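Local coordinates for cytochrome C-type biogenesis protein ccmF (Thermus thermophilus, PDB 6ZMQ) that binds heme b within the membrane and, as a cytochrome c heme lyase, probably joins heme to apocytochrome c during cytochrome c maturation, at residues L37-A42 and G56-L60; F84-Y88 and S161-T165; L133-R137 and T213-W219; L579-P583 and M607-E612. All blocks are in the same frame, centred on the assembly; numbering follows the deposited sequence.

In the fold
From the N terminus, interaction 1 closes first: only 13 residues separate its segments, and it folds short helix 51-57 back against helix 20-47. Interactions 2 and 3 then cross, their segments alternating along the chain. Helix 135-157 runs between them: its start belongs to interaction 3, which joins it to the loop after helix 185-213, while the loop beyond its end meets the start of helix 87-92 in interaction 2. Interaction 3 also touches interaction 1, with Arg58 NH1 3.5 Å from Leu133 O. Interaction 4 comes last; it ties strand 578-581 to the end of strand 603-608 and its following turn, its centre about 58 Å from that of interaction 3.

Interaction 1: residues L37-A42 and G56-L60; sequences LGLGLA and GARAL
This is a close packing of a short helix and the turn after it against helix 20-47, most of which is predicted to span the membrane. Residues 37-42 of that helix meet residues 56-60, which lead from the helical turn of Gly56 and Ala57 to Leu60, the N-cap residue of helix 61-81. Build 37-42 as regular alpha helix, with Leu41 N to Leu37 O at 2.9 Å and Ala42 N to Gly38 O at 3.0 Å. Keep Gly56 and Ala57 helical, and bring Leu60 to phi/psi -95/7, where Leu60 N makes only weak bonds back to Gly56 O and Ala57 O. The backbones come nearest at Gly38 and Ala57, with CA atoms 4.4 Å apart. Ala57 CB lies 3.6 Å from Gly38 O and 3.9 Å from Ala42 CB. Leu41, rotamer mt, puts CD1 3.9 Å from Gly56 CA; a beta carbon at Gly56 would fall 2.6 Å from Leu41 CD1 and clash. Leu60, chi1 m and chi2 near 148°, sends CD1 to 3.6 Å from Gly38 N, 4.1 Å from Leu37 CD2 and 4.2 Å from Leu41 CD1. Helix 135-157 packs alongside, its Leu142 and Ala143 touching Ala57 and Ala42. The contact rests on close fit, leucines filling the space beside glycine and alanine, and not on polar pairing.

Interaction 2: residues F84-Y88 and S161-T165; sequences FSLAY and SPFET
A loop that enters helix 87-92 runs roughly antiparallel to the irregular segment 161-165, the CA 85 to 88 and CA 162 to 165 directions 149° apart, with Leu86 opposite Thr165 (CA atoms 4.5 Å apart) and Tyr88 opposite Pro162 (5.8 Å). In the backbone, Thr165 CA donates a CA-H...O contact to Ser85 O at 3.4 Å, and Leu86 CA another to Glu164 O, also 3.4 Å; Ser85 O and Thr165 O, both acceptors, stand 3.3 Å apart. Leu86 (phi/psi -76/149) is the N-cap residue, and the chain is helical from Ala87 on. The contact joins this helix start to the loop leaving helix 135-157, at the end of a transmembrane bundle whose helices 61-81 and 20-47 pack against Leu86 and Phe163. Among apolar contacts, Leu86 (chi1 m, chi2 t) puts CD2 at the ring edge of Phe163 (chi1 m), 4.1 Å from Phe163 CB, and Ala87 CB meets Glu164 CB at 3.9 Å. Side-chain carbons also meet carbonyls: Leu86 CD2 lies 3.3 Å from Glu164 O, and Tyr88 CB (chi1 t) 3.5 Å from Pro162 O. Polar groups bond locally: Phe163 N weakly to Ser161 OG at 3.1 Å, an ST-turn pattern, and Ser85 OG to Asp83.

Interaction 3: residues L133-R137 and T213-W219; sequences LDPWR and TRRYQTW
A salt-bridge network of Asp134, Arg137 and Arg215 pins the start of helix 135-157 to the loop between helices 185-213 and 224-247, at one end of the helical bundle. Asp134 (chi1 p) occupies the N-cap position, yet its side chain makes no capping bond and instead serves two arginines: OD1 lies 2.5 Å from Arg215 NH1, a salt bridge whose hydrogen bond is weak in angle, and OD2 lies 3.1 Å from Arg137 NH1. Sharing one carboxylate lets the like charges approach, Arg137 NH1 to Arg215 NH1 being 3.6 Å. Glu222, farther along the same loop, forms a salt bridge with Arg137 NH2. Keep Thr213 helical and give Arg214 positive phi (64/27), so that the chain turns out of the helix before Arg215 (-113/97). The closest CA pair is Arg137 and Thr213, 6.1 Å apart. Arg137 is chi1 p, chi2 t; Arg215, chi1 m, chi2 t and chi3 near -140°, reaches back until NH1 is 3.4 Å from Arg137 CD. Thr213 packs CG2 3.8 Å from Trp136 CB, its OG1 bonding to Ala209. Trp219 leads away to stack on Phe292. Over one face of the Arg137 guanidinium sits Thr218 CG2, 3.0 Å from Arg137 NH2.

Interaction 4: residues L579-P583 and M607-E612; sequences LHFYP and MDFDRE
Strands 578-581 and 603-608 belong to two different antiparallel sheets of the C-terminal beta region; here side chains of 579-581 pack against the end of strand 603-608 and the turn that follows it, segment directions 35° apart. Leu579 faces Met607 (CA atoms 6.2 Å apart) and Phe581 faces Phe609 (6.7 Å). Residues 579-581 and 607-608 are extended; Phe609 (phi/psi -96/-51) and Asp610, with positive phi (79/-93), then bend the second segment into a cradle. Phe581 (chi1 near -142°, off-well) is the knob that fills it: CZ reaches 3.2 Å from Asp610 O, and CE2 lies 3.8 Å from Arg611 CA and 3.6 Å from Glu612 N. Phe609 (chi1 near -147°, also off-well) is the return bump, wedged between Leu579 and Phe581. Its ring face receives Phe581 CD2, which lies 3.4 Å from Phe609 CG, and the rings sit obliquely, planes at 47° and centroids 5.1 Å apart; His580 O approaches its edge, 3.7 Å from Phe609 CD2. Leu579, chi1 p and chi2 t, plugs the next hollow, CD1 3.2 Å from Asp608 O and 3.9 Å from Phe609 CB. Val563 touches both Phe581 and Glu612. At the far end Pro583 CG stands 4.5 Å from Glu612 OE1.

Interaction 1: residues L37-A42 and G56-L60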
loop_
_atom_site.group_PDB
_atom_site.type_symbol
_atom_site.label_atom_id
_atom_site.label_comp_id
_atom_site.label_asym_id
_atom_site.label_seq_id
_atom_site.Cartn_x
_atom_site.Cartn_y
_atom_site.Cartn_z
ATOM N N LEU A 37 21.967 -9.221 20.577
ATOM C CA LEU A 37 22.119 -9.073 22.015
ATOM C C LEU A 37 21.009 -8.187 22.587
ATOM O O LEU A 37 20.674 -8.315 23.767
ATOM C CB LEU A 37 23.535 -8.581 22.324
ATOM C CG LEU A 37 24.012 -8.440 23.772
ATOM C CD1 LEU A 37 24.811 -9.686 24.133
ATOM C CD2 LEU A 37 24.916 -7.233 23.960
ATOM N N GLY A 38 20.374 -7.349 21.752
ATOM C CA GLY A 38 19.161 -6.661 22.174
ATOM C C GLY A 38 18.001 -7.607 22.412
ATOM O O GLY A 38 17.278 -7.473 23.402
ATOM N N LEU A 39 17.839 -8.602 21.533
ATOM C CA LEU A 39 16.844 -9.652 21.740
ATOM C C LEU A 39 17.173 -10.501 22.966
ATOM O O LEU A 39 16.265 -10.844 23.735
ATOM C CB LEU A 39 16.737 -10.495 20.457
ATOM C CG LEU A 39 15.906 -11.739 20.086
ATOM C CD1 LEU A 39 16.670 -13.019 20.489
ATOM C CD2 LEU A 39 14.475 -11.745 20.644
ATOM N N GLY A 40 18.460 -10.766 23.214
ATOM C CA GLY A 40 18.843 -11.537 24.394
ATOM C C GLY A 40 18.646 -10.802 25.712
ATOM O O GLY A 40 18.145 -11.379 26.684
ATOM N N LEU A 41 19.034 -9.522 25.768
ATOM C CA LEU A 41 18.870 -8.740 26.993
ATOM C C LEU A 41 17.401 -8.406 27.244
ATOM O O LEU A 41 16.969 -8.403 28.401
ATOM C CB LEU A 41 19.738 -7.473 26.930
ATOM C CG LEU A 41 21.261 -7.687 26.945
ATOM C CD1 LEU A 41 21.993 -6.365 26.974
ATOM C CD2 LEU A 41 21.676 -8.544 28.122
ATOM N N ALA A 42 16.603 -8.210 26.179
ATOM C CA ALA A 42 15.167 -7.997 26.351
ATOM C C ALA A 42 14.469 -9.253 26.857
ATOM O O ALA A 42 13.572 -9.167 27.710
ATOM C CB ALA A 42 14.548 -7.541 25.035
ATOM N N GLY A 56 19.791 -2.379 28.917
ATOM C CA GLY A 56 20.713 -2.796 27.863
ATOM C C GLY A 56 20.075 -2.892 26.486
ATOM O O GLY A 56 20.664 -2.464 25.483
ATOM N N ALA A 57 18.861 -3.453 26.419
ATOM C CA ALA A 57 18.146 -3.529 25.144
ATOM C C ALA A 57 17.741 -2.143 24.640
ATOM O O ALA A 57 17.775 -1.878 23.432
ATOM C CB ALA A 57 16.925 -4.436 25.275
ATOM N N ARG A 58 17.358 -1.246 25.558
ATOM C CA ARG A 58 17.181 0.172 25.236
ATOM C C ARG A 58 18.498 0.890 24.973
ATOM O O ARG A 58 18.490 2.037 24.523
ATOM C CB ARG A 58 16.457 0.910 26.365
ATOM C CG ARG A 58 14.971 0.658 26.514
ATOM C CD ARG A 58 14.400 1.705 27.447
ATOM N NE ARG A 58 12.984 1.531 27.734
ATOM C CZ ARG A 58 12.314 2.249 28.630
ATOM N NH1 ARG A 58 11.002 2.138 28.726
ATOM N NH2 ARG A 58 12.952 3.130 29.390
ATOM N N ALA A 59 19.623 0.317 25.387
ATOM C CA ALA A 59 20.896 0.915 25.023
ATOM C C ALA A 59 21.313 0.546 23.609
ATOM O O ALA A 59 22.069 1.297 22.988
ATOM C CB ALA A 59 21.985 0.516 26.023
ATOM N N LEU A 60 20.850 -0.592 23.090
ATOM C CA LEU A 60 21.305 -1.046 21.777
ATOM C C LEU A 60 20.401 -0.648 20.605
ATOM O O LEU A 60 20.657 -1.089 19.480
ATOM C CB LEU A 60 21.491 -2.561 21.771
ATOM C CG LEU A 60 22.479 -3.137 22.779
ATOM C CD1 LEU A 60 21.986 -4.483 23.168
ATOM C CD2 LEU A 60 23.877 -3.243 22.178
#

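Interaction 2: residues F84-Y88 and S161-T165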
loop_
_atom_site.group_PDB
_atom_site.type_symbol
_atom_site.label_atom_id
_atom_site.label_comp_id
_atom_site.label_asym_id
_atom_site.label_seq_id
_atom_site.Cartn_x
_atom_site.Cartn_y
_atom_site.Cartn_z
ATOM N N PHE A 84 32.323 -1.568 -9.408
ATOM C CA PHE A 84 31.638 -2.583 -10.195
ATOM C C PHE A 84 31.997 -3.990 -9.727
ATOM O O PHE A 84 31.649 -4.974 -10.391
ATOM C CB PHE A 84 31.973 -2.390 -11.677
ATOM C CG PHE A 84 30.956 -1.576 -12.442
ATOM C CD1 PHE A 84 30.415 -0.412 -11.897
ATOM C CD2 PHE A 84 30.586 -1.946 -13.731
ATOM C CE1 PHE A 84 29.491 0.343 -12.609
ATOM C CE2 PHE A 84 29.668 -1.195 -14.451
ATOM C CZ PHE A 84 29.124 -0.050 -13.890
ATOM N N SER A 85 32.685 -4.096 -8.582
ATOM C CA SER A 85 33.158 -5.380 -8.078
ATOM C C SER A 85 32.083 -6.134 -7.309
ATOM O O SER A 85 32.085 -7.369 -7.308
ATOM C CB SER A 85 34.393 -5.184 -7.192
ATOM O OG SER A 85 34.078 -4.500 -5.992
ATOM N N LEU A 86 31.168 -5.429 -6.653
ATOM C CA LEU A 86 30.072 -6.101 -5.974
ATOM C C LEU A 86 29.047 -6.572 -6.999
ATOM O O LEU A 86 28.877 -5.962 -8.059
ATOM C CB LEU A 86 29.412 -5.171 -4.964
ATOM C CG LEU A 86 30.306 -4.381 -4.017
ATOM C CD1 LEU A 86 29.615 -3.089 -3.653
ATOM C CD2 LEU A 86 30.546 -5.187 -2.782
ATOM N N ALA A 87 28.374 -7.679 -6.676
ATOM C CA ALA A 87 27.454 -8.306 -7.624
ATOM C C ALA A 87 26.195 -7.469 -7.822
ATOM O O ALA A 87 25.672 -7.371 -8.941
ATOM C CB ALA A 87 27.094 -9.716 -7.154
ATOM N N TYR A 88 25.696 -6.862 -6.737
ATOM C CA TYR A 88 24.449 -6.099 -6.775
ATOM C C TYR A 88 24.580 -4.841 -7.630
ATOM O O TYR A 88 23.670 -4.504 -8.396
ATOM C CB TYR A 88 24.037 -5.751 -5.345
ATOM C CG TYR A 88 22.697 -5.066 -5.195
ATOM C CD1 TYR A 88 21.533 -5.660 -5.671
ATOM C CD2 TYR A 88 22.593 -3.837 -4.546
ATOM C CE1 TYR A 88 20.307 -5.045 -5.513
ATOM C CE2 TYR A 88 21.365 -3.208 -4.396
ATOM C CZ TYR A 88 20.228 -3.820 -4.883
ATOM O OH TYR A 88 19.006 -3.213 -4.736
ATOM N N SER A 161 22.910 -11.519 0.407
ATOM C CA SER A 161 23.735 -10.390 0.817
ATOM C C SER A 161 23.915 -9.382 -0.310
ATOM O O SER A 161 24.147 -9.777 -1.459
ATOM C CB SER A 161 25.094 -10.874 1.324
ATOM O OG SER A 161 26.063 -9.847 1.214
ATOM N N PRO A 162 23.756 -8.084 -0.037
ATOM C CA PRO A 162 24.100 -7.072 -1.052
ATOM C C PRO A 162 25.584 -6.998 -1.402
ATOM O O PRO A 162 25.918 -6.687 -2.553
ATOM C CB PRO A 162 23.596 -5.766 -0.418
ATOM C CG PRO A 162 23.490 -6.054 1.035
ATOM C CD PRO A 162 23.119 -7.487 1.149
ATOM N N PHE A 163 26.482 -7.288 -0.465
ATOM C CA PHE A 163 27.912 -7.018 -0.653
ATOM C C PHE A 163 28.691 -8.289 -1.008
ATOM O O PHE A 163 29.494 -8.806 -0.233
ATOM C CB PHE A 163 28.470 -6.339 0.591
ATOM C CG PHE A 163 27.629 -5.189 1.071
ATOM C CD1 PHE A 163 27.547 -4.019 0.327
ATOM C CD2 PHE A 163 26.893 -5.297 2.243
ATOM C CE1 PHE A 163 26.764 -2.960 0.758
ATOM C CE2 PHE A 163 26.104 -4.250 2.680
ATOM C CZ PHE A 163 26.041 -3.078 1.939
ATOM N N GLU A 164 28.427 -8.797 -2.212
ATOM C CA GLU A 164 29.141 -9.946 -2.760
ATOM C C GLU A 164 30.333 -9.498 -3.607
ATOM O O GLU A 164 30.767 -8.346 -3.567
ATOM C CB GLU A 164 28.198 -10.817 -3.587
ATOM C CG GLU A 164 27.983 -12.215 -3.045
ATOM C CD GLU A 164 27.500 -13.175 -4.118
ATOM O OE1 GLU A 164 28.212 -14.164 -4.391
ATOM O OE2 GLU A 164 26.418 -12.941 -4.700
ATOM N N THR A 165 30.896 -10.430 -4.373
ATOM C CA THR A 165 31.926 -10.128 -5.366
ATOM C C THR A 165 31.737 -11.032 -6.585
ATOM O O THR A 165 32.068 -10.663 -7.714
ATOM C CB THR A 165 33.361 -10.322 -4.825
ATOM O OG1 THR A 165 33.527 -9.618 -3.589
ATOM C CG2 THR A 165 34.387 -9.810 -5.832
#

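Interaction 3: residues L133-R137 and T213-W219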
loop_
_atom_site.group_PDB
_atom_site.type_symbol
_atom_site.label_atom_id
_atom_site.label_comp_id
_atom_site.label_asym_id
_atom_site.label_seq_id
_atom_site.Cartn_x
_atom_site.Cartn_y
_atom_site.Cartn_z
ATOM N N LEU A 133 6.653 3.619 28.477
ATOM C CA LEU A 133 5.997 2.340 28.718
ATOM C C LEU A 133 6.635 1.590 29.883
ATOM O O LEU A 133 7.859 1.604 30.057
ATOM C CB LEU A 133 6.002 1.506 27.430
ATOM C CG LEU A 133 5.243 0.187 27.410
ATOM C CD1 LEU A 133 3.813 0.530 27.166
ATOM C CD2 LEU A 133 5.736 -0.671 26.258
ATOM N N ASP A 134 5.771 0.945 30.674
ATOM C CA ASP A 134 6.160 0.218 31.876
ATOM C C ASP A 134 6.995 -1.019 31.516
ATOM O O ASP A 134 6.782 -1.611 30.455
ATOM C CB ASP A 134 4.878 -0.120 32.669
ATOM C CG ASP A 134 3.867 -0.926 31.868
ATOM O OD1 ASP A 134 4.103 -2.126 31.615
ATOM O OD2 ASP A 134 2.818 -0.357 31.489
ATOM N N PRO A 135 7.965 -1.415 32.367
ATOM C CA PRO A 135 9.113 -2.214 31.875
ATOM C C PRO A 135 8.838 -3.650 31.419
ATOM O O PRO A 135 9.656 -4.176 30.650
ATOM C CB PRO A 135 10.075 -2.193 33.074
ATOM C CG PRO A 135 9.699 -0.948 33.820
ATOM C CD PRO A 135 8.212 -0.976 33.755
ATOM N N TRP A 136 7.756 -4.302 31.873
ATOM C CA TRP A 136 7.479 -5.680 31.450
ATOM C C TRP A 136 7.166 -5.759 29.958
ATOM O O TRP A 136 7.850 -6.465 29.191
ATOM C CB TRP A 136 6.312 -6.270 32.253
ATOM C CG TRP A 136 6.568 -6.559 33.719
ATOM C CD1 TRP A 136 6.733 -7.790 34.291
ATOM C CD2 TRP A 136 6.617 -5.613 34.797
ATOM N NE1 TRP A 136 6.915 -7.667 35.646
ATOM C CE2 TRP A 136 6.847 -6.341 35.982
ATOM C CE3 TRP A 136 6.500 -4.220 34.874
ATOM C CZ2 TRP A 136 6.961 -5.724 37.224
ATOM C CZ3 TRP A 136 6.626 -3.610 36.106
ATOM C CH2 TRP A 136 6.858 -4.361 37.266
ATOM N N ARG A 137 6.203 -4.971 29.499
ATOM C CA ARG A 137 5.963 -5.000 28.073
ATOM C C ARG A 137 6.883 -4.063 27.304
ATOM O O ARG A 137 6.932 -4.160 26.080
ATOM C CB ARG A 137 4.495 -4.731 27.738
ATOM C CG ARG A 137 3.827 -3.414 27.997
ATOM C CD ARG A 137 2.366 -3.771 28.251
ATOM N NE ARG A 137 1.439 -2.969 27.454
ATOM C CZ ARG A 137 1.035 -1.742 27.752
ATOM N NH1 ARG A 137 1.426 -1.159 28.877
ATOM N NH2 ARG A 137 0.199 -1.116 26.936
ATOM N N THR A 213 1.509 -9.617 28.813
ATOM C CA THR A 213 1.646 -8.822 30.027
ATOM C C THR A 213 0.292 -8.697 30.724
ATOM O O THR A 213 0.205 -8.184 31.849
ATOM C CB THR A 213 2.282 -7.467 29.650
ATOM O OG1 THR A 213 3.426 -7.744 28.836
ATOM C CG2 THR A 213 2.862 -6.727 30.847
ATOM N N ARG A 214 -0.758 -9.207 30.065
ATOM C CA ARG A 214 -2.127 -9.346 30.570
ATOM C C ARG A 214 -2.783 -7.996 30.854
ATOM O O ARG A 214 -3.702 -7.898 31.671
ATOM C CB ARG A 214 -2.213 -10.278 31.789
ATOM C CG ARG A 214 -1.766 -11.697 31.477
ATOM C CD ARG A 214 -0.696 -12.191 32.436
ATOM N NE ARG A 214 -0.039 -13.386 31.917
ATOM C CZ ARG A 214 1.174 -13.792 32.276
ATOM N NH1 ARG A 214 1.858 -13.114 33.187
ATOM N NH2 ARG A 214 1.695 -14.887 31.744
ATOM N N ARG A 215 -2.328 -6.964 30.144
ATOM C CA ARG A 215 -2.940 -5.636 30.107
ATOM C C ARG A 215 -3.481 -5.440 28.691
ATOM O O ARG A 215 -2.743 -5.030 27.790
ATOM C CB ARG A 215 -1.921 -4.566 30.498
ATOM C CG ARG A 215 -1.447 -4.698 31.936
ATOM C CD ARG A 215 -0.663 -3.484 32.425
ATOM N NE ARG A 215 0.478 -3.908 33.236
ATOM C CZ ARG A 215 1.736 -3.903 32.814
ATOM N NH1 ARG A 215 2.014 -3.504 31.586
ATOM N NH2 ARG A 215 2.716 -4.301 33.615
ATOM N N TYR A 216 -4.784 -5.692 28.505
ATOM C CA TYR A 216 -5.347 -6.005 27.195
ATOM C C TYR A 216 -6.011 -4.835 26.491
ATOM O O TYR A 216 -6.386 -4.977 25.321
ATOM C CB TYR A 216 -6.401 -7.116 27.312
ATOM C CG TYR A 216 -5.925 -8.372 27.982
ATOM C CD1 TYR A 216 -5.088 -9.260 27.319
ATOM C CD2 TYR A 216 -6.336 -8.686 29.276
ATOM C CE1 TYR A 216 -4.647 -10.413 27.936
ATOM C CE2 TYR A 216 -5.908 -9.837 29.900
ATOM C CZ TYR A 216 -5.068 -10.695 29.226
ATOM O OH TYR A 216 -4.645 -11.844 29.846
ATOM N N GLN A 217 -6.207 -3.708 27.164
ATOM C CA GLN A 217 -6.886 -2.586 26.540
ATOM C C GLN A 217 -5.965 -1.403 26.281
ATOM O O GLN A 217 -6.094 -0.752 25.238
ATOM C CB GLN A 217 -8.092 -2.166 27.403
ATOM C CG GLN A 217 -8.427 -0.679 27.486
ATOM C CD GLN A 217 -9.057 -0.174 26.204
ATOM O OE1 GLN A 217 -9.614 -0.953 25.440
ATOM N NE2 GLN A 217 -8.946 1.126 25.952
ATOM N N THR A 218 -4.975 -1.185 27.153
ATOM C CA THR A 218 -4.134 0.007 27.119
ATOM C C THR A 218 -3.208 0.065 25.910
ATOM O O THR A 218 -2.729 1.151 25.571
ATOM C CB THR A 218 -3.292 0.092 28.399
ATOM O OG1 THR A 218 -2.539 1.311 28.395
ATOM C CG2 THR A 218 -2.337 -1.096 28.507
ATOM N N TRP A 219 -2.961 -1.071 25.254
ATOM C CA TRP A 219 -1.946 -1.175 24.210
ATOM C C TRP A 219 -2.276 -0.416 22.927
ATOM O O TRP A 219 -1.341 -0.004 22.234
ATOM C CB TRP A 219 -1.717 -2.647 23.861
ATOM C CG TRP A 219 -2.870 -3.250 23.121
ATOM C CD1 TRP A 219 -4.045 -3.677 23.659
ATOM C CD2 TRP A 219 -2.967 -3.486 21.706
ATOM N NE1 TRP A 219 -4.868 -4.158 22.673
ATOM C CE2 TRP A 219 -4.229 -4.049 21.465
ATOM C CE3 TRP A 219 -2.111 -3.268 20.621
ATOM C CZ2 TRP A 219 -4.652 -4.414 20.187
ATOM C CZ3 TRP A 219 -2.538 -3.624 19.348
ATOM C CH2 TRP A 219 -3.795 -4.196 19.147
#

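Interaction 4: residues L579-P583 and M607-E612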
loop_
_atom_site.group_PDB
_atom_site.type_symbol
_atom_site.label_atom_id
_atom_site.label_comp_id
_atom_site.label_asym_id
_atom_site.label_seq_id
_atom_site.Cartn_x
_atom_site.Cartn_y
_atom_site.Cartn_z
ATOM N N LEU A 579 0.962 9.451 -28.686
ATOM C CA LEU A 579 1.176 8.283 -27.831
ATOM C C LEU A 579 2.533 7.655 -28.123
ATOM O O LEU A 579 3.117 7.884 -29.185
ATOM C CB LEU A 579 0.082 7.243 -28.048
ATOM C CG LEU A 579 -0.093 6.891 -29.524
ATOM C CD1 LEU A 579 -0.562 5.502 -29.661
ATOM C CD2 LEU A 579 -1.115 7.806 -30.191
ATOM N N HIS A 580 3.046 6.846 -27.186
ATOM C CA HIS A 580 4.465 6.543 -27.249
ATOM C C HIS A 580 4.714 5.041 -27.365
ATOM O O HIS A 580 3.806 4.222 -27.194
ATOM C CB HIS A 580 5.113 7.099 -25.995
ATOM C CG HIS A 580 6.447 7.739 -26.197
ATOM N ND1 HIS A 580 6.624 9.102 -26.089
ATOM C CD2 HIS A 580 7.677 7.217 -26.410
ATOM C CE1 HIS A 580 7.896 9.397 -26.277
ATOM N NE2 HIS A 580 8.556 8.272 -26.477
ATOM N N PHE A 581 5.965 4.685 -27.667
ATOM C CA PHE A 581 6.367 3.280 -27.683
ATOM C C PHE A 581 7.866 3.208 -27.468
ATOM O O PHE A 581 8.593 4.060 -27.991
ATOM C CB PHE A 581 6.035 2.625 -29.021
ATOM C CG PHE A 581 5.560 1.216 -28.913
ATOM C CD1 PHE A 581 6.034 0.374 -27.922
ATOM C CD2 PHE A 581 4.653 0.721 -29.832
ATOM C CE1 PHE A 581 5.592 -0.923 -27.834
ATOM C CE2 PHE A 581 4.204 -0.581 -29.744
ATOM C CZ PHE A 581 4.675 -1.409 -28.746
ATOM N N TYR A 582 8.347 2.184 -26.762
ATOM C CA TYR A 582 9.789 1.998 -26.678
ATOM C C TYR A 582 10.196 0.627 -27.185
ATOM O O TYR A 582 9.918 -0.376 -26.514
ATOM C CB TYR A 582 10.315 2.153 -25.258
ATOM C CG TYR A 582 9.862 3.397 -24.602
ATOM C CD1 TYR A 582 10.139 4.627 -25.174
ATOM C CD2 TYR A 582 9.235 3.354 -23.367
ATOM C CE1 TYR A 582 9.732 5.779 -24.575
ATOM C CE2 TYR A 582 8.861 4.505 -22.735
ATOM C CZ TYR A 582 9.100 5.723 -23.348
ATOM O OH TYR A 582 8.720 6.896 -22.743
ATOM N N PRO A 583 11.206 0.474 -28.184
ATOM C CA PRO A 583 12.267 -0.733 -28.638
ATOM C C PRO A 583 13.132 -0.270 -27.436
ATOM O O PRO A 583 13.759 0.732 -27.578
ATOM C CB PRO A 583 12.504 -0.304 -30.074
ATOM C CG PRO A 583 11.215 0.316 -30.429
ATOM C CD PRO A 583 11.199 1.343 -29.344
ATOM N N MET A 607 -4.909 6.293 -24.824
ATOM C CA MET A 607 -4.428 6.062 -26.181
ATOM C C MET A 607 -3.148 5.238 -26.149
ATOM O O MET A 607 -2.163 5.629 -25.496
ATOM C CB MET A 607 -4.217 7.393 -26.897
ATOM C CG MET A 607 -5.389 7.775 -27.772
ATOM S SD MET A 607 -5.627 9.545 -27.693
ATOM C CE MET A 607 -6.133 9.610 -25.971
ATOM N N ASP A 608 -3.175 4.131 -26.908
ATOM C CA ASP A 608 -2.282 2.985 -26.888
ATOM C C ASP A 608 -1.763 2.672 -28.282
ATOM O O ASP A 608 -2.440 2.920 -29.284
ATOM C CB ASP A 608 -3.028 1.750 -26.357
ATOM C CG ASP A 608 -2.261 1.014 -25.312
ATOM O OD1 ASP A 608 -1.251 1.569 -24.873
ATOM O OD2 ASP A 608 -2.674 -0.098 -24.921
ATOM N N PHE A 609 -0.565 2.122 -28.327
ATOM C CA PHE A 609 0.110 1.852 -29.614
ATOM C C PHE A 609 -0.089 0.413 -30.096
ATOM O O PHE A 609 -0.480 0.259 -31.248
ATOM C CB PHE A 609 1.573 2.217 -29.459
ATOM C CG PHE A 609 2.132 2.748 -30.739
ATOM C CD1 PHE A 609 1.896 2.078 -31.920
ATOM C CD2 PHE A 609 2.961 3.848 -30.745
ATOM C CE1 PHE A 609 2.435 2.535 -33.106
ATOM C CE2 PHE A 609 3.502 4.303 -31.932
ATOM C CZ PHE A 609 3.231 3.651 -33.110
ATOM N N ASP A 610 0.182 -0.561 -29.223
ATOM C CA ASP A 610 0.058 -2.031 -29.429
ATOM C C ASP A 610 1.259 -2.549 -30.213
ATOM O O ASP A 610 2.129 -3.115 -29.592
ATOM C CB ASP A 610 -1.347 -2.470 -29.807
ATOM C CG ASP A 610 -2.201 -2.619 -28.580
ATOM O OD1 ASP A 610 -1.674 -2.455 -27.510
ATOM O OD2 ASP A 610 -3.366 -2.912 -28.724
ATOM N N ARG A 611 1.163 -2.628 -31.521
ATOM C CA ARG A 611 2.388 -2.794 -32.318
ATOM C C ARG A 611 2.568 -1.653 -33.304
ATOM O O ARG A 611 1.641 -1.293 -34.013
ATOM C CB ARG A 611 2.348 -4.105 -33.091
ATOM C CG ARG A 611 2.719 -3.958 -34.558
ATOM C CD ARG A 611 2.915 -5.352 -35.085
ATOM N NE ARG A 611 3.975 -5.895 -34.272
ATOM C CZ ARG A 611 5.170 -5.362 -34.233
ATOM N NH1 ARG A 611 6.114 -5.886 -33.474
ATOM N NH2 ARG A 611 5.412 -4.297 -34.957
ATOM N N GLU A 612 3.743 -1.069 -33.263
ATOM C CA GLU A 612 4.121 -0.153 -34.339
ATOM C C GLU A 612 4.807 -1.124 -35.286
ATOM O O GLU A 612 5.768 -1.745 -34.840
ATOM C CB GLU A 612 5.228 0.773 -33.856
ATOM C CG GLU A 612 6.282 1.026 -34.907
ATOM C CD GLU A 612 7.630 1.367 -34.335
ATOM O OE1 GLU A 612 8.280 0.487 -33.809
ATOM O OE2 GLU A 612 7.996 2.515 -34.419
#